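Local coordinates for histidinol-phosphatase (Bordetella pertussis, PDB 3FVV), which probably dephosphorylates L-histidinol phosphate to L-histidinol in histidine biosynthesis, as a magnesium-dependent hydrolase of the HAD-like superfamily, at residues Leu16-Arg30 and Trp80-Leu93. Sequence-based numbering, arbitrary orientation.
Sequences LPLDSDYQWADFLAR and WHEEFMRDVIRPSL
Phe-84 is a knob set into a hole formed by Ser-20, Gln-23, Trp-24 and Phe-27, joining two helices of the helical cap inserted after the first strand of this HAD-like fold. With CG anti to the backbone N (chi1 175°), its ring points at helix 20-30, where CE1 lies 3.6 Å from Trp-24 N. Trp-24 turns the edge of its six-membered ring to the face of Phe-84 in a T-shaped pair, centroids 5.2 Å apart and planes at 61°. ND1 of His-81 lies over one face of the indole, toward its rim, the two rings set obliquely. Phe-27 fills the next hollow, between Trp-80, Glu-83 and Phe-84: Phe-84 CB sits over the centre of its ring, a CH-pi contact 3.9 Å from the centroid, and Glu-83 CG meets its edge in plane. Past the aromatic cluster, Val-88 CG1 rests on Gln-23 CB, and Ile-89 CD1 fits between Leu-18 CD1 and Ser-20 CB. A hydrogen bond from Ser-20 OG to Asp-12 OD1 ties this end of helix 20-30 to the loop after strand 5-9. Ser-92 fits against Leu-16, Pro-17 and Leu-18, its OG held by a 2.7 Å bond to Ile-89 O, while Pro-17 CD approaches Ser-92 O to 3.1 Å. Beside it, Leu-16 CD2 meets Leu-93 CD1 at 3.5 Å, closer than usual van der Waals contact.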
loop_
_atom_site.group_PDB
_atom_site.type_symbol
_atom_site.label_atom_id
_atom_site.label_comp_id
_atom_site.label_asym_id
_atom_site.label_seq_id
_atom_site.Cartn_x
_atom_site.Cartn_y
_atom_site.Cartn_z
ATOM N N LEU A 16 -8.887 1.471 -1.554
ATOM C CA LEU A 16 -9.640 0.245 -1.752
ATOM C C LEU A 16 -10.337 -0.110 -0.430
ATOM O O LEU A 16 -9.767 0.097 0.642
ATOM C CB LEU A 16 -8.733 -0.915 -2.180
ATOM C CG LEU A 16 -7.920 -0.790 -3.461
ATOM C CD1 LEU A 16 -6.955 -1.979 -3.508
ATOM C CD2 LEU A 16 -8.842 -0.750 -4.605
ATOM N N PRO A 17 -11.575 -0.625 -0.503
ATOM C CA PRO A 17 -12.311 -0.956 0.702
ATOM C C PRO A 17 -11.876 -2.318 1.222
ATOM O O PRO A 17 -12.663 -3.032 1.727
ATOM C CB PRO A 17 -13.770 -0.990 0.221
ATOM C CG PRO A 17 -13.687 -1.362 -1.216
ATOM C CD PRO A 17 -12.403 -0.777 -1.715
ATOM N N LEU A 18 -10.602 -2.650 1.120
ATOM C CA LEU A 18 -10.122 -3.908 1.603
ATOM C C LEU A 18 -8.605 -3.772 1.835
ATOM O O LEU A 18 -7.977 -2.746 1.501
ATOM C CB LEU A 18 -10.477 -5.009 0.590
ATOM C CG LEU A 18 -10.121 -4.777 -0.913
ATOM C CD1 LEU A 18 -8.655 -5.049 -1.154
ATOM C CD2 LEU A 18 -11.009 -5.571 -1.903
ATOM N N ASP A 19 -8.033 -4.800 2.434
ATOM C CA ASP A 19 -6.591 -4.915 2.589
ATOM C C ASP A 19 -6.068 -5.857 1.518
ATOM O O ASP A 19 -6.241 -7.098 1.569
ATOM C CB ASP A 19 -6.226 -5.470 3.993
ATOM C CG ASP A 19 -4.736 -5.749 4.124
ATOM O OD1 ASP A 19 -3.939 -5.227 3.339
ATOM O OD2 ASP A 19 -4.362 -6.495 5.019
ATOM N N SER A 20 -5.366 -5.275 0.573
ATOM C CA SER A 20 -4.908 -6.005 -0.576
ATOM C C SER A 20 -3.853 -7.088 -0.162
ATOM O O SER A 20 -3.741 -8.123 -0.782
ATOM C CB SER A 20 -4.416 -5.038 -1.660
ATOM O OG SER A 20 -3.150 -4.439 -1.375
ATOM N N ASP A 21 -3.157 -6.878 0.938
ATOM C CA ASP A 21 -2.077 -7.799 1.378
ATOM C C ASP A 21 -2.766 -9.113 1.805
ATOM O O ASP A 21 -2.529 -10.165 1.238
ATOM C CB ASP A 21 -1.324 -7.125 2.532
ATOM C CG ASP A 21 0.135 -7.530 2.643
ATOM O OD1 ASP A 21 0.724 -8.113 1.715
ATOM O OD2 ASP A 21 0.702 -7.249 3.739
ATOM N N TYR A 22 -3.672 -9.007 2.772
ATOM C CA TYR A 22 -4.458 -10.139 3.282
ATOM C C TYR A 22 -5.301 -10.801 2.177
ATOM O O TYR A 22 -5.281 -12.024 2.025
ATOM C CB TYR A 22 -5.339 -9.710 4.444
ATOM C CG TYR A 22 -6.097 -10.918 4.966
ATOM C CD1 TYR A 22 -5.469 -11.849 5.800
ATOM C CD2 TYR A 22 -7.378 -11.198 4.514
ATOM C CE1 TYR A 22 -6.134 -13.021 6.235
ATOM C CE2 TYR A 22 -8.063 -12.342 4.937
ATOM C CZ TYR A 22 -7.439 -13.259 5.796
ATOM O OH TYR A 22 -8.111 -14.405 6.186
ATOM N N GLN A 23 -5.975 -10.012 1.345
ATOM C CA GLN A 23 -6.834 -10.600 0.276
ATOM C C GLN A 23 -5.973 -11.410 -0.724
ATOM O O GLN A 23 -6.356 -12.491 -1.178
ATOM C CB GLN A 23 -7.634 -9.535 -0.438
ATOM C CG GLN A 23 -8.605 -8.848 0.447
ATOM C CD GLN A 23 -9.662 -9.825 0.941
ATOM O OE1 GLN A 23 -10.035 -10.786 0.241
ATOM N NE2 GLN A 23 -10.150 -9.578 2.122
ATOM N N TRP A 24 -4.781 -10.927 -1.012
ATOM C CA TRP A 24 -3.885 -11.709 -1.846
ATOM C C TRP A 24 -3.470 -13.037 -1.207
ATOM O O TRP A 24 -3.505 -14.057 -1.911
ATOM C CB TRP A 24 -2.681 -10.855 -2.228
ATOM C CG TRP A 24 -1.526 -11.514 -2.936
ATOM C CD1 TRP A 24 -0.297 -11.677 -2.392
ATOM C CD2 TRP A 24 -1.472 -12.158 -4.247
ATOM N NE1 TRP A 24 0.535 -12.294 -3.291
ATOM C CE2 TRP A 24 -0.153 -12.613 -4.427
ATOM C CE3 TRP A 24 -2.370 -12.336 -5.272
ATOM C CZ2 TRP A 24 0.292 -13.222 -5.597
ATOM C CZ3 TRP A 24 -1.937 -12.944 -6.439
ATOM C CH2 TRP A 24 -0.605 -13.368 -6.598
ATOM N N ALA A 25 -3.077 -13.031 0.080
ATOM C CA ALA A 25 -2.770 -14.265 0.810
ATOM C C ALA A 25 -3.949 -15.197 0.805
ATOM O O ALA A 25 -3.846 -16.427 0.549
ATOM C CB ALA A 25 -2.390 -13.943 2.269
ATOM N N ASP A 26 -5.109 -14.620 1.081
ATOM C CA ASP A 26 -6.312 -15.400 1.155
ATOM C C ASP A 26 -6.693 -15.930 -0.216
ATOM O O ASP A 26 -7.196 -17.044 -0.333
ATOM C CB ASP A 26 -7.466 -14.564 1.713
ATOM C CG ASP A 26 -8.692 -15.400 1.954
ATOM O OD1 ASP A 26 -8.579 -16.404 2.674
ATOM O OD2 ASP A 26 -9.733 -15.075 1.392
ATOM N N PHE A 27 -6.444 -15.137 -1.254
ATOM C CA PHE A 27 -6.709 -15.555 -2.623
ATOM C C PHE A 27 -5.836 -16.757 -3.004
ATOM O O PHE A 27 -6.317 -17.738 -3.582
ATOM C CB PHE A 27 -6.505 -14.389 -3.578
ATOM C CG PHE A 27 -6.377 -14.793 -5.019
ATOM C CD1 PHE A 27 -7.501 -14.848 -5.830
ATOM C CD2 PHE A 27 -5.157 -15.075 -5.575
ATOM C CE1 PHE A 27 -7.410 -15.196 -7.119
ATOM C CE2 PHE A 27 -5.075 -15.438 -6.884
ATOM C CZ PHE A 27 -6.196 -15.499 -7.654
ATOM N N LEU A 28 -4.555 -16.703 -2.667
ATOM C CA LEU A 28 -3.657 -17.842 -2.932
ATOM C C LEU A 28 -4.076 -19.069 -2.106
ATOM O O LEU A 28 -4.110 -20.201 -2.642
ATOM C CB LEU A 28 -2.189 -17.477 -2.671
ATOM C CG LEU A 28 -1.564 -16.386 -3.556
ATOM C CD1 LEU A 28 -0.226 -15.991 -2.970
ATOM C CD2 LEU A 28 -1.393 -16.857 -4.963
ATOM N N ALA A 29 -4.460 -18.863 -0.846
ATOM C CA ALA A 29 -4.945 -19.981 0.021
ATOM C C ALA A 29 -6.173 -20.700 -0.615
ATOM O O ALA A 29 -6.166 -21.938 -0.819
ATOM C CB ALA A 29 -5.292 -19.466 1.436
ATOM N N ARG A 30 -7.216 -19.901 -0.863
ATOM C CA ARG A 30 -8.497 -20.310 -1.459
ATOM C C ARG A 30 -8.386 -21.039 -2.757
ATOM O O ARG A 30 -9.246 -21.768 -3.126
ATOM C CB ARG A 30 -9.312 -19.081 -1.905
ATOM C CG ARG A 30 -10.400 -18.678 -1.043
ATOM C CD ARG A 30 -11.539 -17.917 -1.820
ATOM N NE ARG A 30 -11.198 -16.789 -2.726
ATOM C CZ ARG A 30 -10.620 -15.642 -2.368
ATOM N NH1 ARG A 30 -10.152 -15.439 -1.146
ATOM N NH2 ARG A 30 -10.466 -14.690 -3.268
ATOM N N TRP A 80 -1.539 -15.600 -11.982
ATOM C CA TRP A 80 -2.444 -15.605 -10.823
ATOM C C TRP A 80 -2.832 -14.223 -10.310
ATOM O O TRP A 80 -3.962 -13.987 -9.891
ATOM C CB TRP A 80 -1.894 -16.467 -9.673
ATOM C CG TRP A 80 -1.556 -17.856 -10.084
ATOM C CD1 TRP A 80 -2.037 -18.520 -11.137
ATOM C CD2 TRP A 80 -0.621 -18.731 -9.448
ATOM N NE1 TRP A 80 -1.470 -19.753 -11.228
ATOM C CE2 TRP A 80 -0.613 -19.921 -10.171
ATOM C CE3 TRP A 80 0.186 -18.624 -8.306
ATOM C CZ2 TRP A 80 0.224 -21.025 -9.832
ATOM C CZ3 TRP A 80 0.989 -19.716 -7.953
ATOM C CH2 TRP A 80 1.009 -20.890 -8.724
ATOM N N HIS A 81 -1.902 -13.290 -10.360
ATOM C CA HIS A 81 -2.227 -11.933 -9.984
ATOM C C HIS A 81 -3.262 -11.298 -10.925
ATOM O O HIS A 81 -4.085 -10.573 -10.495
ATOM C CB HIS A 81 -0.971 -11.105 -9.830
ATOM C CG HIS A 81 -1.231 -9.752 -9.272
ATOM N ND1 HIS A 81 -1.146 -9.466 -7.918
ATOM C CD2 HIS A 81 -1.628 -8.620 -9.864
ATOM C CE1 HIS A 81 -1.457 -8.201 -7.720
ATOM N NE2 HIS A 81 -1.758 -7.666 -8.882
ATOM N N GLU A 82 -3.197 -11.563 -12.213
ATOM C CA GLU A 82 -4.245 -11.073 -13.104
ATOM C C GLU A 82 -5.608 -11.579 -12.716
ATOM O O GLU A 82 -6.562 -10.871 -12.719
ATOM C CB GLU A 82 -3.991 -11.427 -14.582
ATOM C CG GLU A 82 -2.737 -10.832 -15.168
ATOM C CD GLU A 82 -2.317 -11.480 -16.491
ATOM O OE1 GLU A 82 -3.110 -12.239 -17.075
ATOM O OE2 GLU A 82 -1.163 -11.275 -16.938
ATOM N N GLU A 83 -5.710 -12.829 -12.330
ATOM C CA GLU A 83 -6.983 -13.340 -11.886
ATOM C C GLU A 83 -7.444 -12.617 -10.611
ATOM O O GLU A 83 -8.603 -12.352 -10.449
ATOM C CB GLU A 83 -6.817 -14.862 -11.652
ATOM C CG GLU A 83 -8.045 -15.549 -11.059
ATOM C CD GLU A 83 -7.697 -17.017 -10.642
ATOM O OE1 GLU A 83 -6.781 -17.616 -11.275
ATOM O OE2 GLU A 83 -8.285 -17.524 -9.646
ATOM N N PHE A 84 -6.509 -12.373 -9.690
ATOM C CA PHE A 84 -6.723 -11.609 -8.479
ATOM C C PHE A 84 -7.227 -10.204 -8.797
ATOM O O PHE A 84 -8.125 -9.697 -8.133
ATOM C CB PHE A 84 -5.410 -11.554 -7.691
ATOM C CG PHE A 84 -5.430 -10.684 -6.442
ATOM C CD1 PHE A 84 -6.248 -11.015 -5.358
ATOM C CD2 PHE A 84 -4.599 -9.624 -6.329
ATOM C CE1 PHE A 84 -6.265 -10.294 -4.208
ATOM C CE2 PHE A 84 -4.578 -8.822 -5.136
ATOM C CZ PHE A 84 -5.404 -9.172 -4.076
ATOM N N MET A 85 -6.621 -9.584 -9.796
ATOM C CA MET A 85 -7.050 -8.234 -10.152
ATOM C C MET A 85 -8.476 -8.283 -10.635
ATOM O O MET A 85 -9.309 -7.506 -10.174
ATOM C CB MET A 85 -6.190 -7.603 -11.251
ATOM C CG MET A 85 -4.859 -7.084 -10.776
ATOM S SD MET A 85 -4.898 -5.691 -9.606
ATOM C CE MET A 85 -5.445 -4.418 -10.792
ATOM N N ARG A 86 -8.767 -9.249 -11.515
ATOM C CA ARG A 86 -10.099 -9.368 -12.137
ATOM C C ARG A 86 -11.212 -9.712 -11.141
ATOM O O ARG A 86 -12.348 -9.241 -11.284
ATOM C CB ARG A 86 -10.001 -10.451 -13.231
ATOM C CG ARG A 86 -11.249 -10.970 -13.788
ATOM C CD ARG A 86 -11.040 -12.181 -14.847
ATOM N NE ARG A 86 -9.893 -11.842 -15.673
ATOM C CZ ARG A 86 -8.693 -12.449 -15.664
ATOM N NH1 ARG A 86 -8.445 -13.574 -14.995
ATOM N NH2 ARG A 86 -7.740 -11.947 -16.408
ATOM N N ASP A 87 -10.915 -10.558 -10.155
ATOM C CA ASP A 87 -11.958 -11.189 -9.300
ATOM C C ASP A 87 -12.037 -10.505 -7.933
ATOM O O ASP A 87 -13.062 -10.539 -7.286
ATOM C CB ASP A 87 -11.680 -12.691 -9.056
ATOM C CG ASP A 87 -11.838 -13.520 -10.310
ATOM O OD1 ASP A 87 -12.325 -12.931 -11.285
ATOM O OD2 ASP A 87 -11.500 -14.725 -10.328
ATOM N N VAL A 88 -10.946 -9.909 -7.476
ATOM C CA VAL A 88 -10.945 -9.256 -6.170
ATOM C C VAL A 88 -10.743 -7.738 -6.248
ATOM O O VAL A 88 -11.525 -6.968 -5.741
ATOM C CB VAL A 88 -9.853 -9.884 -5.268
ATOM C CG1 VAL A 88 -9.879 -9.217 -3.833
ATOM C CG2 VAL A 88 -10.044 -11.364 -5.177
ATOM N N ILE A 89 -9.677 -7.280 -6.874
ATOM C CA ILE A 89 -9.368 -5.872 -6.765
ATOM C C ILE A 89 -10.333 -5.038 -7.608
ATOM O O ILE A 89 -11.003 -4.127 -7.076
ATOM C CB ILE A 89 -7.895 -5.565 -7.112
ATOM C CG1 ILE A 89 -6.950 -6.305 -6.124
ATOM C CG2 ILE A 89 -7.632 -4.063 -7.067
ATOM C CD1 ILE A 89 -7.042 -5.879 -4.634
ATOM N N ARG A 90 -10.398 -5.319 -8.905
ATOM C CA ARG A 90 -11.188 -4.478 -9.806
ATOM C C ARG A 90 -12.618 -4.206 -9.353
ATOM O O ARG A 90 -13.050 -3.073 -9.381
ATOM C CB ARG A 90 -11.264 -5.039 -11.214
ATOM C CG ARG A 90 -10.075 -4.809 -11.945
ATOM C CD ARG A 90 -10.313 -4.290 -13.357
ATOM N NE ARG A 90 -9.069 -3.640 -13.732
ATOM C CZ ARG A 90 -8.894 -2.321 -13.821
ATOM N NH1 ARG A 90 -7.708 -1.867 -14.147
ATOM N NH2 ARG A 90 -9.875 -1.459 -13.609
ATOM N N PRO A 91 -13.335 -5.233 -8.935
ATOM C CA PRO A 91 -14.695 -4.931 -8.529
ATOM C C PRO A 91 -14.790 -4.135 -7.233
ATOM O O PRO A 91 -15.881 -3.788 -6.857
ATOM C CB PRO A 91 -15.324 -6.304 -8.296
ATOM C CG PRO A 91 -14.432 -7.283 -9.034
ATOM C CD PRO A 91 -13.052 -6.682 -8.934
ATOM N N SER A 92 -13.701 -3.919 -6.505
ATOM C CA SER A 92 -13.758 -3.098 -5.322
ATOM C C SER A 92 -13.356 -1.646 -5.620
ATOM O O SER A 92 -13.272 -0.838 -4.706
ATOM C CB SER A 92 -12.791 -3.690 -4.269
ATOM O OG SER A 92 -11.430 -3.311 -4.536
ATOM N N LEU A 93 -12.997 -1.352 -6.881
ATOM C CA LEU A 93 -12.699 -0.015 -7.280
ATOM C C LEU A 93 -13.981 0.824 -7.267
ATOM O O LEU A 93 -14.983 0.412 -7.842
ATOM C CB LEU A 93 -12.109 0.005 -8.675
ATOM C CG LEU A 93 -10.624 0.262 -8.756
ATOM C CD1 LEU A 93 -9.878 -0.710 -7.922
ATOM C CD2 LEU A 93 -10.243 0.195 -10.233
#